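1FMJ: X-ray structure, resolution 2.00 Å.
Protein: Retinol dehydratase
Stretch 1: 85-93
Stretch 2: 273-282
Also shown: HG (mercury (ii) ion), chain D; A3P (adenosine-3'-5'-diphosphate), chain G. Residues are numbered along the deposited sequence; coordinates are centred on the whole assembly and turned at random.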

ATOM      1  N   LEU A  85      10.413   9.592 -11.548  1.00 22.15           N
ATOM      2  CA  LEU A  85      10.992  10.768 -12.186  1.00 23.31           C
ATOM      3  C   LEU A  85      12.507  10.786 -12.060  1.00 24.27           C
ATOM      4  O   LEU A  85      13.209  11.116 -13.016  1.00 23.63           O
ATOM      5  CB  LEU A  85      10.396  12.045 -11.582  1.00 23.12           C
ATOM      6  CG  LEU A  85       8.966  12.326 -12.050  1.00 23.93           C
ATOM      7  CD1 LEU A  85       8.319  13.434 -11.224  1.00 22.73           C
ATOM      8  CD2 LEU A  85       9.006  12.696 -13.532  1.00 23.58           C
ATOM      9  N   ILE A  86      13.004  10.419 -10.881  1.00 24.74           N
ATOM     10  CA  ILE A  86      14.438  10.402 -10.626  1.00 26.39           C
ATOM     11  C   ILE A  86      15.166   9.351 -11.463  1.00 27.17           C
ATOM     12  O   ILE A  86      16.275   9.590 -11.935  1.00 28.38           O
ATOM     13  CB  ILE A  86      14.723  10.165  -9.130  1.00 25.99           C
ATOM     14  CG1 ILE A  86      14.140  11.328  -8.319  1.00 26.70           C
ATOM     15  CG2 ILE A  86      16.230  10.031  -8.896  1.00 27.23           C
ATOM     16  CD1 ILE A  86      14.358  11.232  -6.819  1.00 27.79           C
ATOM     17  N   GLU A  87      14.544   8.189 -11.643  1.00 28.21           N
ATOM     18  CA  GLU A  87      15.142   7.128 -12.443  1.00 28.05           C
ATOM     19  C   GLU A  87      14.995   7.449 -13.926  1.00 28.38           C
ATOM     20  O   GLU A  87      15.707   6.891 -14.753  1.00 28.81           O
ATOM     21  CB  GLU A  87      14.468   5.777 -12.153  1.00 28.34           C
ATOM     22  CG  GLU A  87      14.627   5.259 -10.731  1.00 29.06           C
ATOM     23  CD  GLU A  87      16.048   4.834 -10.413  1.00 30.32           C
ATOM     24  OE1 GLU A  87      16.985   5.557 -10.804  1.00 30.26           O
ATOM     25  OE2 GLU A  87      16.232   3.788  -9.756  1.00 29.99           O
ATOM     26  N   ASN A  88      14.080   8.355 -14.267  1.00 28.43           N
ATOM     27  CA  ASN A  88      13.864   8.702 -15.672  1.00 29.55           C
ATOM     28  C   ASN A  88      14.228  10.121 -16.111  1.00 30.00           C
ATOM     29  O   ASN A  88      13.533  10.722 -16.931  1.00 29.10           O
ATOM     30  CB  ASN A  88      12.417   8.390 -16.064  1.00 29.24           C
ATOM     31  CG  ASN A  88      12.200   6.911 -16.350  1.00 31.10           C
ATOM     32  OD1 ASN A  88      12.630   6.400 -17.390  1.00 32.08           O
ATOM     33  ND2 ASN A  88      11.547   6.212 -15.424  1.00 28.65           N
ATOM     34  N   ASP A  89      15.314  10.655 -15.560  1.00 31.44           N
ATOM     35  CA  ASP A  89      15.798  11.984 -15.935  1.00 32.44           C
ATOM     36  C   ASP A  89      14.773  13.101 -15.797  1.00 32.82           C
ATOM     37  O   ASP A  89      14.702  13.991 -16.647  1.00 31.99           O
ATOM     38  CB  ASP A  89      16.293  11.956 -17.379  1.00 34.18           C
ATOM     39  CG  ASP A  89      17.336  10.889 -17.612  1.00 35.98           C
ATOM     40  OD1 ASP A  89      18.371  10.914 -16.918  1.00 37.23           O
ATOM     41  OD2 ASP A  89      17.124  10.024 -18.489  1.00 37.84           O
ATOM     42  N   LEU A  90      13.990  13.060 -14.726  1.00 32.24           N
ATOM     43  CA  LEU A  90      12.975  14.078 -14.496  1.00 32.61           C
ATOM     44  C   LEU A  90      12.183  14.414 -15.753  1.00 32.38           C
ATOM     45  O   LEU A  90      11.971  15.584 -16.073  1.00 32.99           O
ATOM     46  CB  LEU A  90      13.607  15.353 -13.927  1.00 31.75           C
ATOM     47  CG  LEU A  90      14.165  15.231 -12.509  1.00 31.59           C
ATOM     48  CD1 LEU A  90      15.579  14.675 -12.571  1.00 32.83           C
ATOM     49  CD2 LEU A  90      14.164  16.590 -11.837  1.00 32.28           C
ATOM     50  N   ASN A  91      11.757  13.377 -16.467  1.00 32.58           N
ATOM     51  CA  ASN A  91      10.963  13.551 -17.674  1.00 32.47           C
ATOM     52  C   ASN A  91       9.507  13.625 -17.221  1.00 32.79           C
ATOM     53  O   ASN A  91       8.788  12.620 -17.232  1.00 33.26           O
ATOM     54  CB  ASN A  91      11.156  12.360 -18.614  1.00 31.97           C
ATOM     55  CG  ASN A  91      10.471  12.553 -19.955  1.00 30.89           C
ATOM     56  OD1 ASN A  91       9.363  13.074 -20.033  1.00 31.61           O
ATOM     57  ND2 ASN A  91      11.128  12.115 -21.018  1.00 31.75           N
ATOM     58  N   PHE A  92       9.078  14.812 -16.804  1.00 33.06           N
ATOM     59  CA  PHE A  92       7.712  14.989 -16.332  1.00 33.58           C
ATOM     60  C   PHE A  92       6.704  14.683 -17.427  1.00 33.90           C
ATOM     61  O   PHE A  92       5.646  14.115 -17.163  1.00 33.58           O
ATOM     62  CB  PHE A  92       7.496  16.416 -15.821  1.00 33.58           C
ATOM     63  CG  PHE A  92       8.370  16.780 -14.660  1.00 33.35           C
ATOM     64  CD1 PHE A  92       9.730  17.005 -14.842  1.00 33.11           C
ATOM     65  CD2 PHE A  92       7.836  16.885 -13.379  1.00 33.18           C
ATOM     66  CE1 PHE A  92      10.548  17.329 -13.766  1.00 32.94           C
ATOM     67  CE2 PHE A  92       8.643  17.209 -12.294  1.00 32.70           C
ATOM     68  CZ  PHE A  92      10.003  17.433 -12.488  1.00 33.23           C
ATOM     69  N   GLU A  93       7.038  15.057 -18.656  1.00 34.19           N
ATOM     70  CA  GLU A  93       6.147  14.823 -19.780  1.00 34.69           C
ATOM     71  C   GLU A  93       5.770  13.348 -19.857  1.00 34.42           C
ATOM     72  O   GLU A  93       4.598  13.005 -20.014  1.00 35.92           O
ATOM     73  CB  GLU A  93       6.822  15.263 -21.081  1.00 36.32           C
ATOM     74  CG  GLU A  93       5.861  15.437 -22.231  1.00 38.45           C
ATOM     75  CD  GLU A  93       4.695  16.336 -21.870  1.00 39.51           C
ATOM     76  OE1 GLU A  93       4.934  17.443 -21.339  1.00 41.30           O
ATOM     77  OE2 GLU A  93       3.537  15.936 -22.116  1.00 40.47           O
TER
HETATM   78 HG    HG D 452       8.522  22.462  -2.739  1.00 83.20          HG
HETATM   79  P1  A3P G 400      -4.260  10.750   3.915  1.00 19.06           P
HETATM   80  O1P A3P G 400      -5.366   9.782   3.813  1.00 16.83           O
HETATM   81  O2P A3P G 400      -4.577  12.011   3.213  1.00 17.81           O
HETATM   82  O3P A3P G 400      -3.948  11.028   5.325  1.00 18.66           O
HETATM   83  P2  A3P G 400      -0.427   5.598  -0.123  1.00 21.28           P
HETATM   84  O4P A3P G 400       0.022   6.213  -1.382  1.00 20.76           O
HETATM   85  O5P A3P G 400       0.620   4.711   0.428  1.00 21.66           O
HETATM   86  O6P A3P G 400      -1.695   4.848  -0.352  1.00 21.62           O
HETATM   87  O5' A3P G 400      -0.703   6.739   0.933  1.00 19.11           O
HETATM   88  C5' A3P G 400      -1.681   7.743   0.711  1.00 18.13           C
HETATM   89  C4' A3P G 400      -1.554   8.871   1.739  1.00 18.27           C
HETATM   90  O4' A3P G 400      -0.562   9.815   1.244  1.00 18.03           O
HETATM   91  C3' A3P G 400      -2.845   9.678   1.887  1.00 19.24           C
HETATM   92  O3' A3P G 400      -2.957  10.117   3.260  1.00 17.53           O
HETATM   93  C2' A3P G 400      -2.641  10.755   0.840  1.00 19.22           C
HETATM   94  O2' A3P G 400      -3.529  11.868   0.842  1.00 20.35           O
HETATM   95  C1' A3P G 400      -1.179  11.097   1.083  1.00 19.09           C
HETATM   96  N9  A3P G 400      -0.571  11.816  -0.044  1.00 18.07           N
HETATM   97  C8  A3P G 400      -0.612  11.529  -1.399  1.00 18.71           C
HETATM   98  N7  A3P G 400       0.039  12.368  -2.160  1.00 19.54           N
HETATM   99  C5  A3P G 400       0.558  13.286  -1.258  1.00 19.40           C
HETATM  100  C6  A3P G 400       1.370  14.464  -1.406  1.00 20.30           C
HETATM  101  N6  A3P G 400       1.806  14.909  -2.589  1.00 19.88           N
HETATM  102  N1  A3P G 400       1.722  15.172  -0.258  1.00 19.18           N
HETATM  103  C2  A3P G 400       1.297  14.748   0.977  1.00 20.75           C
HETATM  104  N3  A3P G 400       0.524  13.650   1.244  1.00 17.53           N
HETATM  105  C4  A3P G 400       0.188  12.962   0.074  1.00 18.88           C
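Stretch 2, residues 273-282: EQIQRLCEHL

Stretch 2 is helical from Glu273 to His281, continuing a helix that begins earlier in the chain. Its backbone follows the usual i to i+4 pattern, as in Arg277 N to Glu273 O at 2.9 Å and His281 N to Arg277 O at 3.1 Å. Leu282 is the first residue to leave helical angles. Its N bonds back to Cys279 O at 3.0 Å.

Stretch 1 starts as the last turn of another helix, Leu85 to Glu87. Asn88 leaves helical angles, and Asp89 and Leu90 both have positive phi. Leu90 N reaches back to Leu85 O at 2.7 Å, which holds the turn against the helix end.

The backbones stay well apart. Leu90 CA lies 7.9 Å from Gln274 CA, and Phe92 CA lies 9.0 Å from His281 CA. From Leu90 to Phe92, the nearest partner thus moves from the start of stretch 2 toward its end. No hydrogen bond crosses between the stretches. Mostly side-chain packing makes the contact, which buries 431 Å² in total.

The CA-to-CB bond of Leu278 points sideways, but the end of the side chain comes nearer to stretch 1 and meets four residues there. Leu278 CD2 is 3.8 Å from Leu85 CD1 and 4.3 Å from Phe92 CZ. Leu278 CD1 is 4.0 Å from Ile86 CG1, and Leu278 CG is 4.0 Å from Leu90 CD2. This apolar cluster joins the helix end of stretch 1 to the loop that follows.

One turn earlier, Gln274 lies against Leu90. Leu90 CD2 is 3.8 Å from Gln274 CB and 3.7 Å from Gln274 O.

Phe92 has the largest covered area of any residue in the contact. Arg277 extends its side chain, with chi1 to chi3 all t, and lays its guanidinium flat on one face of the Phe92 ring. The centres are 4.3 Å apart and the planes meet at 20°. Arg277 NE is 3.7 Å from Phe92 CE1.

The edge of the same ring points at the face of His281. The ring centroids are 5.2 Å apart, with planes at 81°, and Phe92 CE2 is 3.8 Å from His281 CG. His281 CD2 also lies 3.6 Å from Leu85 CD1. His281 ND1 is buried by the contact and has no partner in the model, whereas NE2 is hydrogen-bonded elsewhere in the structure.

Cys279 SG holds the mercury ion HG at 2.5 Å, and Leu282 O accepts a hydrogen bond from A3P N6 at 2.8 Å.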

ATOM      1  N   GLU A 273      17.905  23.090  -8.238  1.00 40.13           N
ATOM      2  CA  GLU A 273      16.763  23.516  -9.035  1.00 39.30           C
ATOM      3  C   GLU A 273      15.909  22.298  -9.354  1.00 39.15           C
ATOM      4  O   GLU A 273      14.687  22.346  -9.241  1.00 39.50           O
ATOM      5  CB  GLU A 273      17.235  24.178 -10.324  1.00 39.51           C
ATOM      6  N   GLN A 274      16.567  21.208  -9.747  1.00 38.38           N
ATOM      7  CA  GLN A 274      15.873  19.971 -10.079  1.00 37.53           C
ATOM      8  C   GLN A 274      15.107  19.464  -8.862  1.00 37.04           C
ATOM      9  O   GLN A 274      13.989  18.964  -8.979  1.00 37.44           O
ATOM     10  CB  GLN A 274      16.874  18.913 -10.548  1.00 36.78           C
ATOM     11  CG  GLN A 274      17.662  19.328 -11.782  1.00 37.34           C
ATOM     12  CD  GLN A 274      18.631  18.263 -12.268  1.00 36.70           C
ATOM     13  OE1 GLN A 274      19.486  17.789 -11.520  1.00 37.50           O
ATOM     14  NE2 GLN A 274      18.506  17.889 -13.536  1.00 37.25           N
ATOM     15  N   ILE A 275      15.709  19.604  -7.690  1.00 36.34           N
ATOM     16  CA  ILE A 275      15.071  19.155  -6.463  1.00 36.35           C
ATOM     17  C   ILE A 275      13.856  20.013  -6.123  1.00 36.42           C
ATOM     18  O   ILE A 275      12.801  19.491  -5.762  1.00 36.94           O
ATOM     19  CB  ILE A 275      16.074  19.163  -5.291  1.00 36.53           C
ATOM     20  CG1 ILE A 275      17.204  18.171  -5.591  1.00 36.08           C
ATOM     21  CG2 ILE A 275      15.369  18.797  -3.987  1.00 35.84           C
ATOM     22  CD1 ILE A 275      18.253  18.073  -4.518  1.00 37.53           C
ATOM     23  N   GLN A 276      14.000  21.328  -6.254  1.00 35.98           N
ATOM     24  CA  GLN A 276      12.905  22.241  -5.961  1.00 35.09           C
ATOM     25  C   GLN A 276      11.763  22.004  -6.938  1.00 34.35           C
ATOM     26  O   GLN A 276      10.599  22.229  -6.611  1.00 33.36           O
ATOM     27  CB  GLN A 276      13.385  23.690  -6.051  1.00 34.85           C
ATOM     28  N   ARG A 277      12.099  21.541  -8.138  1.00 33.90           N
ATOM     29  CA  ARG A 277      11.087  21.280  -9.148  1.00 34.12           C
ATOM     30  C   ARG A 277      10.323  19.993  -8.825  1.00 33.57           C
ATOM     31  O   ARG A 277       9.137  19.868  -9.132  1.00 33.63           O
ATOM     32  CB  ARG A 277      11.729  21.172 -10.528  1.00 35.12           C
ATOM     33  CG  ARG A 277      10.717  21.164 -11.656  1.00 38.03           C
ATOM     34  CD  ARG A 277      11.388  20.976 -12.997  1.00 40.14           C
ATOM     35  NE  ARG A 277      10.423  20.982 -14.090  1.00 42.40           N
ATOM     36  CZ  ARG A 277      10.735  20.746 -15.359  1.00 43.46           C
ATOM     37  NH1 ARG A 277      11.991  20.481 -15.697  1.00 44.79           N
ATOM     38  NH2 ARG A 277       9.792  20.775 -16.292  1.00 44.17           N
ATOM     39  N   LEU A 278      11.012  19.034  -8.214  1.00 32.78           N
ATOM     40  CA  LEU A 278      10.379  17.779  -7.825  1.00 32.13           C
ATOM     41  C   LEU A 278       9.477  18.065  -6.642  1.00 31.76           C
ATOM     42  O   LEU A 278       8.364  17.556  -6.558  1.00 31.05           O
ATOM     43  CB  LEU A 278      11.421  16.746  -7.404  1.00 31.86           C
ATOM     44  CG  LEU A 278      12.144  15.967  -8.491  1.00 32.71           C
ATOM     45  CD1 LEU A 278      13.317  15.213  -7.870  1.00 32.13           C
ATOM     46  CD2 LEU A 278      11.163  15.012  -9.164  1.00 32.71           C
ATOM     47  N   CYS A 279       9.971  18.891  -5.726  1.00 32.14           N
ATOM     48  CA  CYS A 279       9.203  19.239  -4.545  1.00 32.77           C
ATOM     49  C   CYS A 279       7.904  19.933  -4.933  1.00 32.58           C
ATOM     50  O   CYS A 279       6.840  19.576  -4.441  1.00 32.88           O
ATOM     51  CB  CYS A 279      10.021  20.142  -3.621  1.00 33.62           C
ATOM     52  SG  CYS A 279       9.347  20.222  -1.939  1.00 36.44           S
ATOM     53  N   GLU A 280       7.978  20.915  -5.824  1.00 32.85           N
ATOM     54  CA  GLU A 280       6.770  21.616  -6.226  1.00 32.25           C
ATOM     55  C   GLU A 280       5.823  20.677  -6.964  1.00 31.18           C
ATOM     56  O   GLU A 280       4.600  20.820  -6.878  1.00 30.23           O
ATOM     57  CB  GLU A 280       7.111  22.848  -7.077  1.00 34.65           C
ATOM     58  CG  GLU A 280       8.031  22.605  -8.264  1.00 38.04           C
ATOM     59  CD  GLU A 280       8.598  23.904  -8.829  1.00 39.56           C
ATOM     60  OE1 GLU A 280       7.801  24.792  -9.203  1.00 40.61           O
ATOM     61  OE2 GLU A 280       9.838  24.040  -8.892  1.00 39.23           O
ATOM     62  N   HIS A 281       6.388  19.697  -7.664  1.00 29.73           N
ATOM     63  CA  HIS A 281       5.578  18.727  -8.397  1.00 28.54           C
ATOM     64  C   HIS A 281       4.757  17.873  -7.440  1.00 26.88           C
ATOM     65  O   HIS A 281       3.703  17.363  -7.806  1.00 25.61           O
ATOM     66  CB  HIS A 281       6.471  17.815  -9.242  1.00 28.68           C
ATOM     67  CG  HIS A 281       5.721  16.750  -9.985  1.00 29.45           C
ATOM     68  ND1 HIS A 281       4.881  17.027 -11.041  1.00 28.51           N
ATOM     69  CD2 HIS A 281       5.672  15.408  -9.808  1.00 28.87           C
ATOM     70  CE1 HIS A 281       4.346  15.904 -11.482  1.00 28.69           C
ATOM     71  NE2 HIS A 281       4.809  14.906 -10.752  1.00 29.95           N
ATOM     72  N   LEU A 282       5.242  17.711  -6.214  1.00 27.18           N
ATOM     73  CA  LEU A 282       4.530  16.897  -5.244  1.00 26.91           C
ATOM     74  C   LEU A 282       3.668  17.716  -4.307  1.00 27.34           C
ATOM     75  O   LEU A 282       3.222  17.207  -3.280  1.00 27.30           O
ATOM     76  CB  LEU A 282       5.502  16.062  -4.407  1.00 27.48           C
ATOM     77  CG  LEU A 282       6.378  14.986  -5.047  1.00 28.33           C
ATOM     78  CD1 LEU A 282       6.633  13.922  -3.985  1.00 29.09           C
ATOM     79  CD2 LEU A 282       5.711  14.353  -6.255  1.00 28.62           C
TER